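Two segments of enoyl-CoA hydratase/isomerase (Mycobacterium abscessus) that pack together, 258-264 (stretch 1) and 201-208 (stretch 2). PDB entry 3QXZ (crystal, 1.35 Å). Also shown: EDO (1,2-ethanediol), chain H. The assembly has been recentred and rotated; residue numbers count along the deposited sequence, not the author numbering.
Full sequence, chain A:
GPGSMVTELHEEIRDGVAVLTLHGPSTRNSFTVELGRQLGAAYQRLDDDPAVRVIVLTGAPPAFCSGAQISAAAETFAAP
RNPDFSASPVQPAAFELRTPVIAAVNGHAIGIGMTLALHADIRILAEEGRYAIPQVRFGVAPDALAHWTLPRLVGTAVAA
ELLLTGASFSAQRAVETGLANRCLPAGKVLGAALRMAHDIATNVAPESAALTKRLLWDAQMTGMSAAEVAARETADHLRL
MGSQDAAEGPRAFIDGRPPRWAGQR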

ATOM      1  N   PRO A 258      10.723  31.425  15.177  1.00 16.23           N
ATOM      2  CA  PRO A 258      10.529  30.008  15.521  1.00 15.84           C
ATOM      3  C   PRO A 258       9.418  29.838  16.550  1.00 15.03           C
ATOM      4  O   PRO A 258       9.264  30.672  17.439  1.00 15.69           O
ATOM      5  CB  PRO A 258      11.880  29.596  16.128  1.00 16.47           C
ATOM      6  CG  PRO A 258      12.868  30.596  15.574  1.00 17.87           C
ATOM      7  CD  PRO A 258      12.081  31.884  15.558  1.00 17.25           C
ATOM      8  N   PRO A 259       8.633  28.751  16.436  1.00 13.26           N
ATOM      9  CA  PRO A 259       7.593  28.534  17.432  1.00 13.33           C
ATOM     10  C   PRO A 259       8.190  28.160  18.796  1.00 14.09           C
ATOM     11  O   PRO A 259       9.234  27.511  18.850  1.00 15.82           O
ATOM     12  CB  PRO A 259       6.775  27.380  16.833  1.00 12.56           C
ATOM     13  CG  PRO A 259       7.735  26.639  15.945  1.00 13.05           C
ATOM     14  CD  PRO A 259       8.651  27.710  15.385  1.00 14.08           C
ATOM     15  N   ARG A 260       7.535  28.605  19.864  1.00 13.95           N
ATOM     16  CA  ARG A 260       7.937  28.288  21.232  1.00 14.38           C
ATOM     17  C   ARG A 260       6.959  27.271  21.778  1.00 14.08           C
ATOM     18  O   ARG A 260       5.997  27.619  22.446  1.00 15.62           O
ATOM     19  CB  ARG A 260       7.949  29.568  22.090  1.00 16.56           C
ATOM     20  CG  ARG A 260       8.847  30.638  21.542  1.00 17.52           C
ATOM     21  CD  ARG A 260       8.868  31.862  22.443  1.00 22.90           C
ATOM     22  NE  ARG A 260       9.779  32.866  21.911  1.00 24.20           N
ATOM     23  CZ  ARG A 260      10.395  33.792  22.650  1.00 25.09           C
ATOM     24  NH1 ARG A 260      10.207  33.852  23.969  1.00 26.46           N
ATOM     25  NH2 ARG A 260      11.212  34.655  22.064  1.00 25.67           N
ATOM     26  N   TRP A 261       7.192  26.000  21.462  1.00 13.03           N
ATOM     27  CA  TRP A 261       6.239  24.972  21.863  1.00 12.12           C
ATOM     28  C   TRP A 261       6.263  24.709  23.369  1.00 13.18           C
ATOM     29  O   TRP A 261       7.346  24.643  23.977  1.00 14.93           O
ATOM     30  CB  TRP A 261       6.517  23.664  21.124  1.00 11.48           C
ATOM     31  CG  TRP A 261       6.573  23.710  19.637  1.00  9.71           C
ATOM     32  CD1 TRP A 261       7.628  23.312  18.876  1.00 10.31           C
ATOM     33  CD2 TRP A 261       5.539  24.111  18.721  1.00  8.68           C
ATOM     34  NE1 TRP A 261       7.329  23.438  17.538  1.00 10.39           N
ATOM     35  CE2 TRP A 261       6.049  23.916  17.407  1.00  8.79           C
ATOM     36  CE3 TRP A 261       4.239  24.626  18.875  1.00  9.62           C
ATOM     37  CZ2 TRP A 261       5.297  24.206  16.262  1.00  8.77           C
ATOM     38  CZ3 TRP A 261       3.491  24.930  17.732  1.00  9.96           C
ATOM     39  CH2 TRP A 261       4.027  24.716  16.445  1.00  9.59           C
ATOM     40  N   ALA A 262       5.078  24.534  23.943  1.00 13.68           N
ATOM     41  CA  ALA A 262       4.956  24.193  25.370  1.00 16.76           C
ATOM     42  C   ALA A 262       4.657  22.718  25.588  1.00 18.00           C
ATOM     43  O   ALA A 262       4.952  22.179  26.660  1.00 19.17           O
ATOM     44  CB  ALA A 262       3.873  25.029  26.020  1.00 16.91           C
ATOM     45  N   GLY A 263       4.056  22.060  24.591  1.00 18.13           N
ATOM     46  CA  GLY A 263       3.543  20.695  24.763  1.00 20.04           C
ATOM     47  C   GLY A 263       2.394  20.677  25.755  1.00 21.95           C
ATOM     48  O   GLY A 263       1.906  21.737  26.176  1.00 22.17           O
ATOM     49  N   GLN A 264       1.961  19.480  26.146  1.00 23.82           N
ATOM     50  CA  GLN A 264       0.952  19.364  27.203  1.00 26.07           C
ATOM     51  C   GLN A 264       1.113  18.111  28.055  1.00 27.13           C
ATOM     52  O   GLN A 264       1.770  17.162  27.638  1.00 28.45           O
ATOM     53  CB  GLN A 264      -0.470  19.467  26.638  1.00 26.33           C
ATOM     54  CG  GLN A 264      -0.796  18.532  25.480  1.00 25.76           C
ATOM     55  CD  GLN A 264      -2.225  18.714  25.011  1.00 24.16           C
ATOM     56  OE1 GLN A 264      -2.480  19.172  23.880  1.00 20.97           O
ATOM     57  NE2 GLN A 264      -3.173  18.390  25.888  1.00 22.61           N
TER
HETATM   58  C1  EDO H 266       6.497  13.179  20.991  1.00 23.33           C
HETATM   59  O1  EDO H 266       6.178  13.706  19.703  1.00 23.42           O
HETATM   60  C2  EDO H 266       7.944  13.558  21.260  1.00 19.42           C
HETATM   61  O2  EDO H 266       8.069  14.983  21.494  1.00 17.59           O
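Stretch 2 (201-208) ATNVAPES

How does stretch 2 lie on stretch 1? Stretch 1 has no regular helix or strand; it is extended from P258 to W261, then bends through A262 and G263. Stretch 2 passes from the end of one helix, 201-203, through a two-residue extended link, V204 and A205, into another at P206. The two run in the same direction: P259 CA lies 6.7 Å from N203 CA, W261 CA 6.2 Å from A205 CA, and G263 CA 5.6 Å from P206 CA.

What does W261, which covers the most surface, rest on? Its indole lies across the link between the helices. A205 CB sits 3.7 Å from the centroid of the W261 six-membered ring, almost on the ring normal, a CH-pi contact over one face. N203 O approaches the ring edge, 3.5 Å from W261 CZ2, and W261 NE1 makes a weak, bent hydrogen bond of 3.1 Å to T202 O. W261 CB packs 3.5 Å from P206 CD.

What holds the far end, around E207? Here water does much of the joining. One water donates to E207 OE1 (2.9 Å) and accepts from Q264 N (2.9 Å); another donates to both E207 OE1 (2.6 Å) and Q264 O (3.0 Å). Between this end and W261, G263 CA lies 3.8 Å from P206 CG, bringing the backbone close to the proline ring.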

ATOM      1  N   ALA A 201      12.008  18.565  15.473  1.00 10.66           N
ATOM      2  CA  ALA A 201      12.201  19.025  16.851  1.00 11.62           C
ATOM      3  C   ALA A 201      11.939  20.517  16.983  1.00 11.90           C
ATOM      4  O   ALA A 201      11.395  20.965  17.995  1.00 13.55           O
ATOM      5  CB  ALA A 201      13.588  18.709  17.332  1.00 12.06           C
ATOM      6  N   THR A 202      12.296  21.270  15.949  1.00 11.46           N
ATOM      7  CA  THR A 202      12.122  22.725  15.964  1.00 12.40           C
ATOM      8  C   THR A 202      10.712  23.133  15.543  1.00 11.93           C
ATOM      9  O   THR A 202      10.063  23.934  16.222  1.00 12.16           O
ATOM     10  CB  THR A 202      13.151  23.370  15.040  1.00 13.13           C
ATOM     11  OG1 THR A 202      14.454  22.993  15.504  1.00 14.88           O
ATOM     12  CG2 THR A 202      13.019  24.905  15.064  1.00 13.53           C
ATOM     13  N   ASN A 203      10.218  22.574  14.437  1.00 10.65           N
ATOM     14  CA  ASN A 203       9.061  23.141  13.753  1.00 10.57           C
ATOM     15  C   ASN A 203       7.770  22.363  13.827  1.00  9.64           C
ATOM     16  O   ASN A 203       6.748  22.846  13.329  1.00  9.77           O
ATOM     17  CB  ASN A 203       9.407  23.414  12.294  1.00 11.32           C
ATOM     18  CG  ASN A 203      10.483  24.459  12.169  1.00 12.75           C
ATOM     19  OD1 ASN A 203      10.363  25.549  12.727  1.00 15.66           O
ATOM     20  ND2 ASN A 203      11.550  24.122  11.486  1.00 12.74           N
ATOM     21  N   VAL A 204       7.799  21.194  14.471  1.00  9.25           N
ATOM     22  CA  VAL A 204       6.587  20.373  14.614  1.00  8.73           C
ATOM     23  C   VAL A 204       6.211  20.324  16.093  1.00  8.72           C
ATOM     24  O   VAL A 204       7.058  20.062  16.952  1.00  8.76           O
ATOM     25  CB  VAL A 204       6.823  18.954  14.053  1.00  8.32           C
ATOM     26  CG1 VAL A 204       5.653  18.009  14.405  1.00  8.90           C
ATOM     27  CG2 VAL A 204       7.069  19.016  12.533  1.00  8.60           C
ATOM     28  N   ALA A 205       4.951  20.603  16.410  1.00  8.28           N
ATOM     29  CA  ALA A 205       4.536  20.653  17.821  1.00  8.84           C
ATOM     30  C   ALA A 205       4.654  19.260  18.461  1.00  8.87           C
ATOM     31  O   ALA A 205       4.332  18.256  17.813  1.00  8.93           O
ATOM     32  CB  ALA A 205       3.114  21.179  17.954  1.00  9.19           C
ATOM     33  N   PRO A 206       5.103  19.175  19.726  1.00  8.47           N
ATOM     34  CA  PRO A 206       5.317  17.844  20.343  1.00  8.95           C
ATOM     35  C   PRO A 206       4.056  16.991  20.409  1.00  8.91           C
ATOM     36  O   PRO A 206       4.085  15.809  20.031  1.00  8.72           O
ATOM     37  CB  PRO A 206       5.844  18.163  21.756  1.00  9.52           C
ATOM     38  CG  PRO A 206       5.812  19.651  21.896  1.00 12.09           C
ATOM     39  CD  PRO A 206       5.571  20.290  20.576  1.00  8.50           C
ATOM     40  N   GLU A 207       2.941  17.563  20.858  1.00  8.53           N
ATOM     41  CA  GLU A 207       1.715  16.779  20.972  1.00  8.66           C
ATOM     42  C   GLU A 207       1.134  16.467  19.591  1.00  8.54           C
ATOM     43  O   GLU A 207       0.516  15.414  19.389  1.00  8.08           O
ATOM     44  CB  GLU A 207       0.691  17.465  21.894  1.00  9.66           C
ATOM     45  CG  GLU A 207      -0.434  16.542  22.352  1.00 11.67           C
ATOM     46  CD  GLU A 207      -0.009  15.403  23.275  1.00 14.53           C
ATOM     47  OE1 GLU A 207       1.149  15.362  23.762  1.00 16.19           O
ATOM     48  OE2 GLU A 207      -0.865  14.539  23.518  1.00 18.31           O
ATOM     49  N   SER A 208       1.289  17.382  18.635  1.00  7.96           N
ATOM     50  CA  SER A 208       0.861  17.123  17.254  1.00  7.44           C
ATOM     51  C   SER A 208       1.561  15.871  16.697  1.00  7.23           C
ATOM     52  O   SER A 208       0.906  14.977  16.127  1.00  7.47           O
ATOM     53  CB  SER A 208       1.203  18.331  16.378  1.00  7.83           C
ATOM     54  OG  SER A 208       0.407  19.449  16.729  1.00  7.67           O
TER
HETATM   55  O   HOH W   1      11.075  26.061  17.611  1.00 26.74           O
HETATM   56  O   HOH W   2       3.081  17.377  24.495  1.00 19.38           O
HETATM   57  O   HOH W   3       0.900  14.662  26.297  1.00 26.41           O